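Flagellar hook-associated protein (Burkholderia pseudomallei, PDB 4UT1) probably serves as the structural junction protein FlgK, linking the bacterial flagellar hook to the filament. Local coordinates at residues N104-P109 with G599-I604; Q247-A252 with V263-A268; L356-V361 with L408-S413; A445-V450 with G563-T568. One frame throughout, in Å; residues are numbered along the deposited sequence.

Contact 1 of 4, residues N104-P109 with G599-I604; sequences NYVGSP and GYVNAI. With EDO (1,2-ethanediol), chain P.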
loop_
_atom_site.group_PDB
_atom_site.type_symbol
_atom_site.label_atom_id
_atom_site.label_comp_id
_atom_site.label_asym_id
_atom_site.label_seq_id
_atom_site.Cartn_x
_atom_site.Cartn_y
_atom_site.Cartn_z
ATOM N N ASN A 104 7.771 -3.192 -18.695
ATOM C CA ASN A 104 8.362 -2.217 -19.599
ATOM C C ASN A 104 7.981 -0.821 -19.156
ATOM O O ASN A 104 8.784 0.121 -19.222
ATOM C CB ASN A 104 7.901 -2.467 -21.046
ATOM C CG ASN A 104 8.471 -3.745 -21.629
ATOM O OD1 ASN A 104 9.424 -4.312 -21.099
ATOM N ND2 ASN A 104 7.893 -4.200 -22.738
ATOM N N TYR A 105 6.749 -0.689 -18.681
ATOM C CA TYR A 105 6.298 0.583 -18.151
ATOM C C TYR A 105 7.058 0.981 -16.883
ATOM O O TYR A 105 7.540 2.101 -16.784
ATOM C CB TYR A 105 4.809 0.555 -17.835
ATOM C CG TYR A 105 4.400 1.797 -17.092
ATOM C CD1 TYR A 105 4.194 2.995 -17.770
ATOM C CD2 TYR A 105 4.260 1.791 -15.708
ATOM C CE1 TYR A 105 3.837 4.147 -17.091
ATOM C CE2 TYR A 105 3.904 2.942 -15.020
ATOM C CZ TYR A 105 3.691 4.112 -15.719
ATOM O OH TYR A 105 3.335 5.251 -15.036
ATOM N N VAL A 106 7.137 0.070 -15.916
ATOM C CA VAL A 106 7.732 0.377 -14.615
ATOM C C VAL A 106 9.226 0.693 -14.691
ATOM O O VAL A 106 9.706 1.582 -13.979
ATOM C CB VAL A 106 7.517 -0.776 -13.620
ATOM C CG1 VAL A 106 8.310 -0.546 -12.368
ATOM C CG2 VAL A 106 6.039 -0.880 -13.274
ATOM N N GLY A 107 9.961 -0.031 -15.535
ATOM C CA GLY A 107 11.380 0.248 -15.722
ATOM C C GLY A 107 12.278 -0.219 -14.587
ATOM O O GLY A 107 11.991 -1.223 -13.929
ATOM N N SER A 108 13.360 0.524 -14.345
ATOM C CA SER A 108 14.418 0.092 -13.439
ATOM C C SER A 108 14.059 0.234 -11.951
ATOM O O SER A 108 13.418 1.207 -11.551
ATOM C CB SER A 108 15.702 0.888 -13.745
ATOM O OG SER A 108 16.601 0.836 -12.654
ATOM N N PRO A 109 14.492 -0.732 -11.125
ATOM C CA PRO A 109 14.199 -0.687 -9.687
ATOM C C PRO A 109 14.946 0.431 -8.976
ATOM O O PRO A 109 14.626 0.731 -7.837
ATOM C CB PRO A 109 14.661 -2.062 -9.190
ATOM C CG PRO A 109 15.676 -2.496 -10.176
ATOM C CD PRO A 109 15.214 -1.963 -11.502
ATOM N N GLY A 599 12.060 -3.491 -4.450
ATOM C CA GLY A 599 11.364 -4.756 -4.274
ATOM C C GLY A 599 10.091 -4.821 -5.102
ATOM O O GLY A 599 9.778 -5.848 -5.698
ATOM N N TYR A 600 9.362 -3.712 -5.143
ATOM C CA TYR A 600 8.114 -3.638 -5.893
ATOM C C TYR A 600 8.386 -3.830 -7.389
ATOM O O TYR A 600 7.665 -4.562 -8.080
ATOM C CB TYR A 600 7.412 -2.296 -5.594
ATOM C CG TYR A 600 6.791 -1.596 -6.778
ATOM C CD1 TYR A 600 5.487 -1.878 -7.170
ATOM C CD2 TYR A 600 7.497 -0.636 -7.491
ATOM C CE1 TYR A 600 4.922 -1.250 -8.242
ATOM C CE2 TYR A 600 6.937 0.002 -8.573
ATOM C CZ TYR A 600 5.648 -0.304 -8.942
ATOM O OH TYR A 600 5.077 0.332 -10.012
ATOM N N VAL A 601 9.448 -3.209 -7.889
ATOM C CA VAL A 601 9.793 -3.348 -9.301
ATOM C C VAL A 601 10.271 -4.765 -9.603
ATOM O O VAL A 601 9.879 -5.361 -10.607
ATOM C CB VAL A 601 10.879 -2.324 -9.726
ATOM C CG1 VAL A 601 11.502 -2.697 -11.075
ATOM C CG2 VAL A 601 10.278 -0.926 -9.784
ATOM N N ASN A 602 11.108 -5.303 -8.726
ATOM C CA ASN A 602 11.693 -6.621 -8.948
ATOM C C ASN A 602 10.656 -7.740 -8.919
ATOM O O ASN A 602 10.836 -8.756 -9.584
ATOM C CB ASN A 602 12.786 -6.902 -7.914
ATOM C CG ASN A 602 14.048 -6.099 -8.174
ATOM O OD1 ASN A 602 14.289 -5.658 -9.290
ATOM N ND2 ASN A 602 14.856 -5.901 -7.134
ATOM N N ALA A 603 9.583 -7.561 -8.155
ATOM C CA ALA A 603 8.495 -8.540 -8.151
ATOM C C ALA A 603 7.904 -8.625 -9.548
ATOM O O ALA A 603 7.660 -9.710 -10.070
ATOM C CB ALA A 603 7.413 -8.175 -7.131
ATOM N N ILE A 604 7.685 -7.467 -10.159
ATOM C CA ILE A 604 7.160 -7.425 -11.516
ATOM C C ILE A 604 8.180 -8.001 -12.508
ATOM O O ILE A 604 7.837 -8.817 -13.378
ATOM C CB ILE A 604 6.777 -5.984 -11.924
ATOM C CG1 ILE A 604 5.663 -5.462 -11.006
ATOM C CG2 ILE A 604 6.362 -5.938 -13.411
ATOM C CD1 ILE A 604 5.446 -3.953 -11.024
HETATM C C1 EDO P . 7.131 3.905 -12.931
HETATM O O1 EDO P . 7.916 4.873 -12.212
HETATM C C2 EDO P . 6.041 3.317 -12.033
HETATM O O2 EDO P . 6.591 2.525 -10.958
#

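Contact 2 of 4, residues Q247-A252 with V263-A268; sequences QLATVA and VSKGVA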
loop_
_atom_site.group_PDB
_atom_site.type_symbol
_atom_site.label_atom_id
_atom_site.label_comp_id
_atom_site.label_asym_id
_atom_site.label_seq_id
_atom_site.Cartn_x
_atom_site.Cartn_y
_atom_site.Cartn_z
ATOM N N GLN A 247 -24.781 -19.189 -21.562
ATOM C CA GLN A 247 -24.171 -17.887 -21.783
ATOM C C GLN A 247 -23.412 -17.394 -20.561
ATOM O O GLN A 247 -23.943 -17.402 -19.466
ATOM C CB GLN A 247 -25.233 -16.855 -22.155
ATOM C CG GLN A 247 -25.456 -16.708 -23.645
ATOM C CD GLN A 247 -25.739 -15.272 -24.035
ATOM O OE1 GLN A 247 -25.244 -14.779 -25.056
ATOM N NE2 GLN A 247 -26.533 -14.584 -23.219
ATOM N N LEU A 248 -22.174 -16.963 -20.759
ATOM C CA LEU A 248 -21.442 -16.282 -19.701
ATOM C C LEU A 248 -21.628 -14.787 -19.876
ATOM O O LEU A 248 -21.941 -14.316 -20.975
ATOM C CB LEU A 248 -19.953 -16.641 -19.735
ATOM C CG LEU A 248 -19.619 -18.133 -19.663
ATOM C CD1 LEU A 248 -18.130 -18.352 -19.801
ATOM C CD2 LEU A 248 -20.160 -18.773 -18.361
ATOM N N ALA A 249 -21.433 -14.036 -18.797
ATOM C CA ALA A 249 -21.403 -12.587 -18.898
ATOM C C ALA A 249 -20.330 -12.018 -17.980
ATOM O O ALA A 249 -19.882 -12.683 -17.042
ATOM C CB ALA A 249 -22.762 -11.995 -18.561
ATOM N N THR A 250 -19.907 -10.793 -18.261
ATOM C CA THR A 250 -19.119 -10.048 -17.294
ATOM C C THR A 250 -20.043 -9.063 -16.587
ATOM O O THR A 250 -20.925 -8.456 -17.203
ATOM C CB THR A 250 -17.936 -9.280 -17.931
ATOM O OG1 THR A 250 -18.420 -8.390 -18.941
ATOM C CG2 THR A 250 -16.909 -10.228 -18.540
ATOM N N VAL A 251 -19.844 -8.923 -15.284
ATOM C CA VAL A 251 -20.534 -7.921 -14.496
ATOM C C VAL A 251 -19.527 -7.382 -13.473
ATOM O O VAL A 251 -18.485 -7.997 -13.244
ATOM C CB VAL A 251 -21.768 -8.498 -13.775
ATOM C CG1 VAL A 251 -22.743 -9.085 -14.785
ATOM C CG2 VAL A 251 -21.337 -9.561 -12.795
ATOM N N ALA A 252 -19.833 -6.237 -12.883
ATOM C CA ALA A 252 -18.971 -5.690 -11.828
ATOM C C ALA A 252 -18.845 -6.730 -10.725
ATOM O O ALA A 252 -19.847 -7.341 -10.319
ATOM C CB ALA A 252 -19.536 -4.386 -11.291
ATOM N N VAL A 263 -19.748 -14.368 -14.811
ATOM C CA VAL A 263 -20.916 -15.018 -14.260
ATOM C C VAL A 263 -21.552 -15.878 -15.328
ATOM O O VAL A 263 -21.307 -15.689 -16.530
ATOM C CB VAL A 263 -21.962 -14.004 -13.730
ATOM C CG1 VAL A 263 -21.336 -13.095 -12.683
ATOM C CG2 VAL A 263 -22.557 -13.181 -14.873
ATOM N N SER A 264 -22.358 -16.829 -14.879
ATOM C CA SER A 264 -23.215 -17.579 -15.790
ATOM C C SER A 264 -24.662 -17.146 -15.594
ATOM O O SER A 264 -25.104 -16.927 -14.467
ATOM C CB SER A 264 -23.064 -19.078 -15.570
ATOM O OG SER A 264 -23.491 -19.441 -14.271
ATOM N N LYS A 265 -25.387 -17.009 -16.700
ATOM C CA LYS A 265 -26.761 -16.533 -16.667
ATOM C C LYS A 265 -27.740 -17.658 -16.989
ATOM O O LYS A 265 -28.917 -17.410 -17.242
ATOM C CB LYS A 265 -26.947 -15.369 -17.645
ATOM C CG LYS A 265 -25.967 -14.219 -17.429
ATOM C CD LYS A 265 -26.432 -12.940 -18.114
ATOM C CE LYS A 265 -27.700 -12.396 -17.467
ATOM N NZ LYS A 265 -27.499 -12.057 -16.025
ATOM N N GLY A 266 -27.250 -18.894 -16.958
ATOM C CA GLY A 266 -28.074 -20.052 -17.272
ATOM C C GLY A 266 -27.999 -20.381 -18.754
ATOM O O GLY A 266 -27.102 -19.918 -19.452
ATOM N N VAL A 267 -28.938 -21.180 -19.249
ATOM C CA VAL A 267 -28.950 -21.508 -20.672
ATOM C C VAL A 267 -29.210 -20.273 -21.505
ATOM O O VAL A 267 -29.945 -19.374 -21.090
ATOM C CB VAL A 267 -30.016 -22.562 -21.020
ATOM C CG1 VAL A 267 -29.689 -23.877 -20.353
ATOM C CG2 VAL A 267 -31.387 -22.067 -20.612
ATOM N N ALA A 268 -28.609 -20.239 -22.690
ATOM C CA ALA A 268 -28.773 -19.119 -23.601
ATOM C C ALA A 268 -30.195 -19.065 -24.150
ATOM O O ALA A 268 -30.809 -20.101 -24.404
ATOM C CB ALA A 268 -27.765 -19.210 -24.745
#

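Contact 3 of 4, residues L356-V361 with L408-S413; sequences LSVSFV and LKLSLS. With EDO (1,2-ethanediol), chain T.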
loop_
_atom_site.group_PDB
_atom_site.type_symbol
_atom_site.label_atom_id
_atom_site.label_comp_id
_atom_site.label_asym_id
_atom_site.label_seq_id
_atom_site.Cartn_x
_atom_site.Cartn_y
_atom_site.Cartn_z
ATOM N N LEU A 356 -18.197 0.291 6.926
ATOM C CA LEU A 356 -16.859 0.176 7.481
ATOM C C LEU A 356 -15.982 1.338 7.044
ATOM O O LEU A 356 -16.017 1.751 5.891
ATOM C CB LEU A 356 -16.224 -1.145 7.057
ATOM C CG LEU A 356 -14.769 -1.396 7.443
ATOM C CD1 LEU A 356 -14.604 -1.575 8.973
ATOM C CD2 LEU A 356 -14.263 -2.621 6.705
ATOM N N SER A 357 -15.210 1.869 7.982
ATOM C CA SER A 357 -14.192 2.857 7.663
ATOM C C SER A 357 -12.874 2.343 8.225
ATOM O O SER A 357 -12.863 1.618 9.226
ATOM C CB SER A 357 -14.551 4.230 8.233
ATOM O OG SER A 357 -14.667 4.187 9.642
ATOM N N VAL A 358 -11.768 2.694 7.574
ATOM C CA VAL A 358 -10.468 2.131 7.918
ATOM C C VAL A 358 -9.409 3.229 7.966
ATOM O O VAL A 358 -9.436 4.144 7.154
ATOM C CB VAL A 358 -10.041 1.044 6.897
ATOM C CG1 VAL A 358 -8.711 0.431 7.274
ATOM C CG2 VAL A 358 -11.118 -0.047 6.784
ATOM N N SER A 359 -8.495 3.146 8.925
ATOM C CA SER A 359 -7.334 4.033 8.930
ATOM C C SER A 359 -6.085 3.251 9.303
ATOM O O SER A 359 -6.162 2.070 9.651
ATOM C CB SER A 359 -7.546 5.206 9.887
ATOM O OG SER A 359 -7.690 4.757 11.219
ATOM N N PHE A 360 -4.929 3.903 9.223
ATOM C CA PHE A 360 -3.687 3.254 9.601
ATOM C C PHE A 360 -3.415 3.455 11.083
ATOM O O PHE A 360 -3.650 4.534 11.635
ATOM C CB PHE A 360 -2.509 3.783 8.770
ATOM C CG PHE A 360 -2.642 3.491 7.302
ATOM C CD1 PHE A 360 -2.479 2.193 6.821
ATOM C CD2 PHE A 360 -2.961 4.494 6.413
ATOM C CE1 PHE A 360 -2.622 1.908 5.461
ATOM C CE2 PHE A 360 -3.125 4.213 5.055
ATOM C CZ PHE A 360 -2.939 2.926 4.585
ATOM N N VAL A 361 -2.935 2.399 11.721
ATOM C CA VAL A 361 -2.386 2.516 13.065
ATOM C C VAL A 361 -1.230 3.515 13.026
ATOM O O VAL A 361 -1.108 4.396 13.879
ATOM C CB VAL A 361 -1.901 1.160 13.584
ATOM C CG1 VAL A 361 -1.179 1.330 14.911
ATOM C CG2 VAL A 361 -3.085 0.196 13.714
ATOM N N LEU A 408 -4.086 -2.011 10.676
ATOM C CA LEU A 408 -5.284 -1.248 10.344
ATOM C C LEU A 408 -6.217 -1.045 11.526
ATOM O O LEU A 408 -6.443 -1.963 12.314
ATOM C CB LEU A 408 -6.070 -1.949 9.238
ATOM C CG LEU A 408 -5.339 -2.171 7.923
ATOM C CD1 LEU A 408 -6.236 -2.970 6.981
ATOM C CD2 LEU A 408 -4.954 -0.811 7.326
ATOM N N LYS A 409 -6.787 0.150 11.612
ATOM C CA LYS A 409 -7.866 0.426 12.548
ATOM C C LYS A 409 -9.178 0.311 11.789
ATOM O O LYS A 409 -9.413 1.036 10.822
ATOM C CB LYS A 409 -7.716 1.810 13.183
ATOM C CG LYS A 409 -6.479 1.953 14.083
ATOM C CD LYS A 409 -6.336 3.375 14.635
ATOM C CE LYS A 409 -5.048 3.546 15.442
ATOM N NZ LYS A 409 -4.728 4.987 15.677
ATOM N N LEU A 410 -10.028 -0.609 12.228
ATOM C CA LEU A 410 -11.261 -0.895 11.505
ATOM C C LEU A 410 -12.465 -0.530 12.361
ATOM O O LEU A 410 -12.618 -1.020 13.487
ATOM C CB LEU A 410 -11.302 -2.366 11.090
ATOM C CG LEU A 410 -10.153 -2.829 10.193
ATOM C CD1 LEU A 410 -9.347 -3.934 10.853
ATOM C CD2 LEU A 410 -10.690 -3.284 8.838
ATOM N N SER A 411 -13.306 0.348 11.830
ATOM C CA SER A 411 -14.466 0.820 12.565
ATOM C C SER A 411 -15.771 0.611 11.805
ATOM O O SER A 411 -15.928 1.068 10.677
ATOM C CB SER A 411 -14.280 2.293 12.916
ATOM O OG SER A 411 -13.211 2.400 13.828
ATOM N N LEU A 412 -16.706 -0.083 12.445
ATOM C CA LEU A 412 -17.998 -0.388 11.846
ATOM C C LEU A 412 -19.114 0.396 12.516
ATOM O O LEU A 412 -19.050 0.671 13.706
ATOM C CB LEU A 412 -18.277 -1.883 11.936
ATOM C CG LEU A 412 -17.310 -2.748 11.124
ATOM C CD1 LEU A 412 -16.745 -3.854 11.991
ATOM C CD2 LEU A 412 -18.008 -3.322 9.890
ATOM N N SER A 413 -20.134 0.762 11.751
ATOM C CA SER A 413 -21.253 1.530 12.296
ATOM C C SER A 413 -22.181 0.646 13.137
ATOM O O SER A 413 -22.965 1.134 13.947
ATOM C CB SER A 413 -22.038 2.190 11.169
ATOM O OG SER A 413 -22.636 1.210 10.347
HETATM C C1 EDO T . -12.093 4.947 11.079
HETATM O O1 EDO T . -11.077 5.570 10.293
HETATM C C2 EDO T . -11.433 4.351 12.316
HETATM O O2 EDO T . -10.673 3.204 11.925
#

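Contact 4 of 4, residues A445-V450 with G563-T568; sequences AAASPV and GANKGT. With EDO (1,2-ethanediol), chain K; EDO (1,2-ethanediol), chain J.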
loop_
_atom_site.group_PDB
_atom_site.type_symbol
_atom_site.label_atom_id
_atom_site.label_comp_id
_atom_site.label_asym_id
_atom_site.label_seq_id
_atom_site.Cartn_x
_atom_site.Cartn_y
_atom_site.Cartn_z
ATOM N N ALA A 445 9.183 23.702 6.873
ATOM C CA ALA A 445 9.578 24.110 8.217
ATOM C C ALA A 445 11.013 23.671 8.485
ATOM O O ALA A 445 11.246 22.617 9.062
ATOM C CB ALA A 445 8.625 23.521 9.251
ATOM N N ALA A 446 11.974 24.486 8.057
ATOM C CA ALA A 446 13.379 24.101 8.107
ATOM C C ALA A 446 13.989 24.228 9.499
ATOM O O ALA A 446 14.967 23.564 9.807
ATOM C CB ALA A 446 14.185 24.937 7.115
ATOM N N ALA A 447 13.405 25.075 10.326
ATOM C CA ALA A 447 13.986 25.377 11.634
ATOM C C ALA A 447 13.451 24.477 12.742
ATOM O O ALA A 447 12.305 24.045 12.698
ATOM C CB ALA A 447 13.728 26.823 11.974
ATOM N N SER A 448 14.285 24.201 13.741
ATOM C CA SER A 448 13.809 23.589 14.993
ATOM C C SER A 448 12.989 24.605 15.786
ATOM O O SER A 448 13.305 25.792 15.780
ATOM C CB SER A 448 14.979 23.090 15.841
ATOM O OG SER A 448 14.521 22.619 17.105
ATOM N N PRO A 449 11.929 24.152 16.469
ATOM C CA PRO A 449 11.133 25.059 17.312
ATOM C C PRO A 449 11.877 25.465 18.596
ATOM O O PRO A 449 11.560 26.478 19.211
ATOM C CB PRO A 449 9.893 24.232 17.668
ATOM C CG PRO A 449 9.951 22.996 16.813
ATOM C CD PRO A 449 11.375 22.789 16.430
ATOM N N VAL A 450 12.857 24.664 18.980
ATOM C CA VAL A 450 13.545 24.867 20.259
ATOM C C VAL A 450 14.989 25.331 20.091
ATOM O O VAL A 450 15.657 25.013 19.112
ATOM C CB VAL A 450 13.541 23.573 21.078
ATOM C CG1 VAL A 450 14.500 22.568 20.470
ATOM C CG2 VAL A 450 13.888 23.853 22.556
ATOM N N GLY A 563 14.389 27.310 25.214
ATOM C CA GLY A 563 13.246 28.130 24.877
ATOM C C GLY A 563 12.952 28.038 23.394
ATOM O O GLY A 563 13.579 27.256 22.682
ATOM N N ALA A 564 12.002 28.840 22.938
ATOM C CA ALA A 564 11.623 28.855 21.528
ATOM C C ALA A 564 12.769 29.376 20.667
ATOM O O ALA A 564 13.534 30.248 21.088
ATOM C CB ALA A 564 10.369 29.698 21.326
ATOM N N ASN A 565 12.889 28.831 19.456
ATOM C CA ASN A 565 13.969 29.204 18.553
ATOM C C ASN A 565 13.657 30.484 17.783
ATOM O O ASN A 565 12.529 30.694 17.337
ATOM C CB ASN A 565 14.266 28.063 17.572
ATOM C CG ASN A 565 15.417 28.380 16.628
ATOM O OD1 ASN A 565 16.183 29.321 16.848
ATOM N ND2 ASN A 565 15.554 27.579 15.580
ATOM N N LYS A 566 14.673 31.332 17.636
ATOM C CA LYS A 566 14.532 32.590 16.904
ATOM C C LYS A 566 15.861 33.047 16.293
ATOM O O LYS A 566 16.491 33.978 16.803
ATOM C CB LYS A 566 13.979 33.683 17.825
ATOM C CG LYS A 566 14.732 33.826 19.139
ATOM C CD LYS A 566 14.267 35.044 19.927
ATOM C CE LYS A 566 12.820 34.909 20.376
ATOM N NZ LYS A 566 12.322 36.167 21.007
ATOM N N GLY A 567 16.300 32.386 15.222
ATOM C CA GLY A 567 15.619 31.224 14.674
ATOM C C GLY A 567 15.249 31.375 13.209
ATOM O O GLY A 567 14.603 30.502 12.615
ATOM N N THR A 568 15.679 32.482 12.616
ATOM C CA THR A 568 15.194 32.883 11.305
ATOM C C THR A 568 15.804 32.101 10.132
ATOM O O THR A 568 15.174 31.981 9.079
ATOM C CB THR A 568 15.431 34.391 11.088
ATOM O OG1 THR A 568 15.263 34.712 9.702
ATOM C CG2 THR A 568 16.825 34.766 11.524
HETATM C C1 EDO K . 8.768 28.592 18.790
HETATM O O1 EDO K . 9.165 27.236 19.009
HETATM C C2 EDO K . 8.725 28.881 17.297
HETATM O O2 EDO K . 8.390 30.258 17.096
HETATM C C1 EDO J . 20.324 28.076 15.785
HETATM O O1 EDO J . 21.198 27.651 16.849
HETATM C C2 EDO J . 19.152 28.852 16.377
HETATM O O2 EDO J . 18.616 29.748 15.401
#

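Contact 1 of 4, residues N104-P109 with G599-I604
Tyr-600, on helix 593-630, meets Val-106 at the C-terminal end of helix 80-106. Its OH lies 3.6 Å from Val-106 CG2. That hydroxyl also shares a hydrogen bond with O2 of a bound ethanediol, 2.8 Å from Tyr-600 OH and in the plane of the ring, at its edge. Tyr-600 OH is also hydrogen-bonded to the OH of Tyr-158, on helix 134-193. Val-601 comes next and sits between the helix end and the loop. The side chains of Val-601 and Val-106 slide past each other in opposite directions, with Val-601 CG2 3.3 Å from Val-106 CG1, tighter than usual for two carbons. The other methyl, CG1, is anti to the backbone N (chi1 165°) and meets the loop: Val-601 CG1 is 3.2 Å from Gly-107 O and 3.7 Å from Pro-109 CB. Gly-107 leaves the helix with positive phi, and the loop then brings Pro-109 to Val-601. Asn-602 flanks the same proline, with OD1 3.6 Å from Pro-109 CG. Ile-604 meets Val-106 tip to tip, CD1 to CG2 at 3.9 Å. No hydrogen bond joins the two segments. Apolar packing therefore holds the N-terminal and C-terminal helices together here, consistent with a helical bundle.

Contact 2 of 4, residues Q247-A252 with V263-A268
The flat groups that meet are the peptides of Ala-249 and Val-263, which exchange two hydrogen bonds. Val-263 N donates to Ala-249 O at 2.8 Å. In the return bond, Ala-249 N is tilted 27° from the carbonyl plane of Val-263. On one face of the sheet lie Leu-248 and Ser-264, with Leu-248 CD2 4.0 Å from Ser-264 CB. This face turns Leu-248 onto Val-173 and Ile-176 of helix 134-193. On the other face Ala-249 CB meets Val-263 CG2 at 3.9 Å and Lys-265 CD at 3.8 Å. Strands 244-252 and 260-265 form an antiparallel beta hairpin within a larger sheet that lies along the helical bundle. Val-251 and Val-263 cross at about a right angle. Val-251 CG2 falls between its own backbone N and carbonyl carbon (CG1 chi1 -59°) and comes 3.5 Å from Val-263 CG1. Toward the other end, Lys-265 N gives a straight bond to Gln-247 O (170° at the hydrogen). The chain then turns a corner at Gly-266, whose O accepts from Gln-247 N at 3.2 Å. Beyond the corner, Ala-268 CB touches Gln-247 CG at 3.6 Å.

Contact 3 of 4, residues L356-V361 with L408-S413
Leu-356 has CG anti to its backbone N (chi1 175°), and chi2 of 68° then carries CD1 across to strand 408-412. Leu-356 CD1 lies 3.7 Å from Leu-412 CG and 3.4 Å from Ser-411 O. The two segments are neighbouring antiparallel strands of the D2-like domain. Strand 356-360 lies at one side of a small three-stranded sheet, and 408-412 is its middle strand. Their directions differ by 159°. Leu-356, Val-358, Leu-410 and Leu-412 share one face. Val-358 and Leu-410 lie side by side, pointing the same way, with CG2 of the valine 3.9 Å from CD2 of the leucine. This face packs on Val-344, Phe-422 and Val-424, from strands of the domain's other sheet, so the two sheets enclose an apolar core. Phe-360 runs beside Leu-408, its CD1 3.9 Å from Leu-408 CD2, and also packs on Pro-366 and Pro-426.

Four backbone hydrogen bonds join the strands, two between Ser-357 and Ser-411 and two between Ser-359 and Lys-409. The shortest runs from Lys-409 N to Ser-359 O at 2.8 Å. The opposite face carries Ser-357, Ser-359, Lys-409 and Ser-411, and is the polar side. An ethanediol, probably from the crystallisation liquor, rests there, with a weak hydrogen bond of 3.4 Å between its O2 and Ser-359 OG. Lys-409 stretches out fully past CG and crosses Val-361 at about a right angle. Lys-409 CG is 3.8 Å from Val-361 CG2, and Lys-409 CE is 3.7 Å from Val-361 CA.

Contact 4 of 4, residues A445-V450 with G563-T568
Asn-565 binds the loop before strand 450-454 through both its backbone and its side chain. Its backbone N donates to Pro-449 O at 2.7 Å, from above the carbonyl plane, 47° out of it. Its side chain extends with CG anti to the backbone N (chi1 -178°), which brings ND2 to Ser-448 O at 2.9 Å. One asparagine so serves two successive carbonyls, Ser-448 O and Pro-449 O. Ser-448 O lies in the plane of the amide, which helps to fix how the amide is turned. The other end of the amide, Asn-565 OD1, accepts from O2 of an ethanediol at 2.9 Å. A second ethanediol lies by Pro-449 O, but so close that the bond between them is doubtful.

Ser-448 OG accepts from Val-450 N at 3.2 Å and closes an ST turn. Ser-448 N is taken up by Asp-570, and Val-450 O by Arg-572, the first residue of helix 572-579. Weaker CA-H...O contacts add to the bonds: Ala-564 CA is 3.3 Å from Pro-449 O, and Val-450 CA is 3.4 Å from Gly-563 O. Ala-447 CB comes 3.8 Å from Gly-567 O; the peptide bond before Gly-567 is cis.

Val-450 and Ala-564 form an antiparallel non-hydrogen-bonded pair. Strand 450-454 begins here and strand 559-564 ends beside it. Entry and exit strands paired side by side are typical of a domain inserted into a longer chain, here consistent with the D3 domain.

Overall arrangement
The four contacts are spread along an elongated chain, and none touches another. Contact 1, in the helical bundle, closes a loop of the chain that contains the other three, which follow one another in series. The centres of contacts 1 and 3 are about 31 Å apart. Those of contacts 1 and 2 are about 36 Å apart, and those of contacts 1 and 4 about 41 Å. Contacts 2 and 4 lie on opposite sides of the chain's centre, about 65 Å apart between centres. Contacts 3 and 4, in or beside the D2-like and D3 domains, come within about 22 Å at their nearest atoms. The ethanediols at or near all four contacts are probably from the crystallisation liquor and mark no known active site.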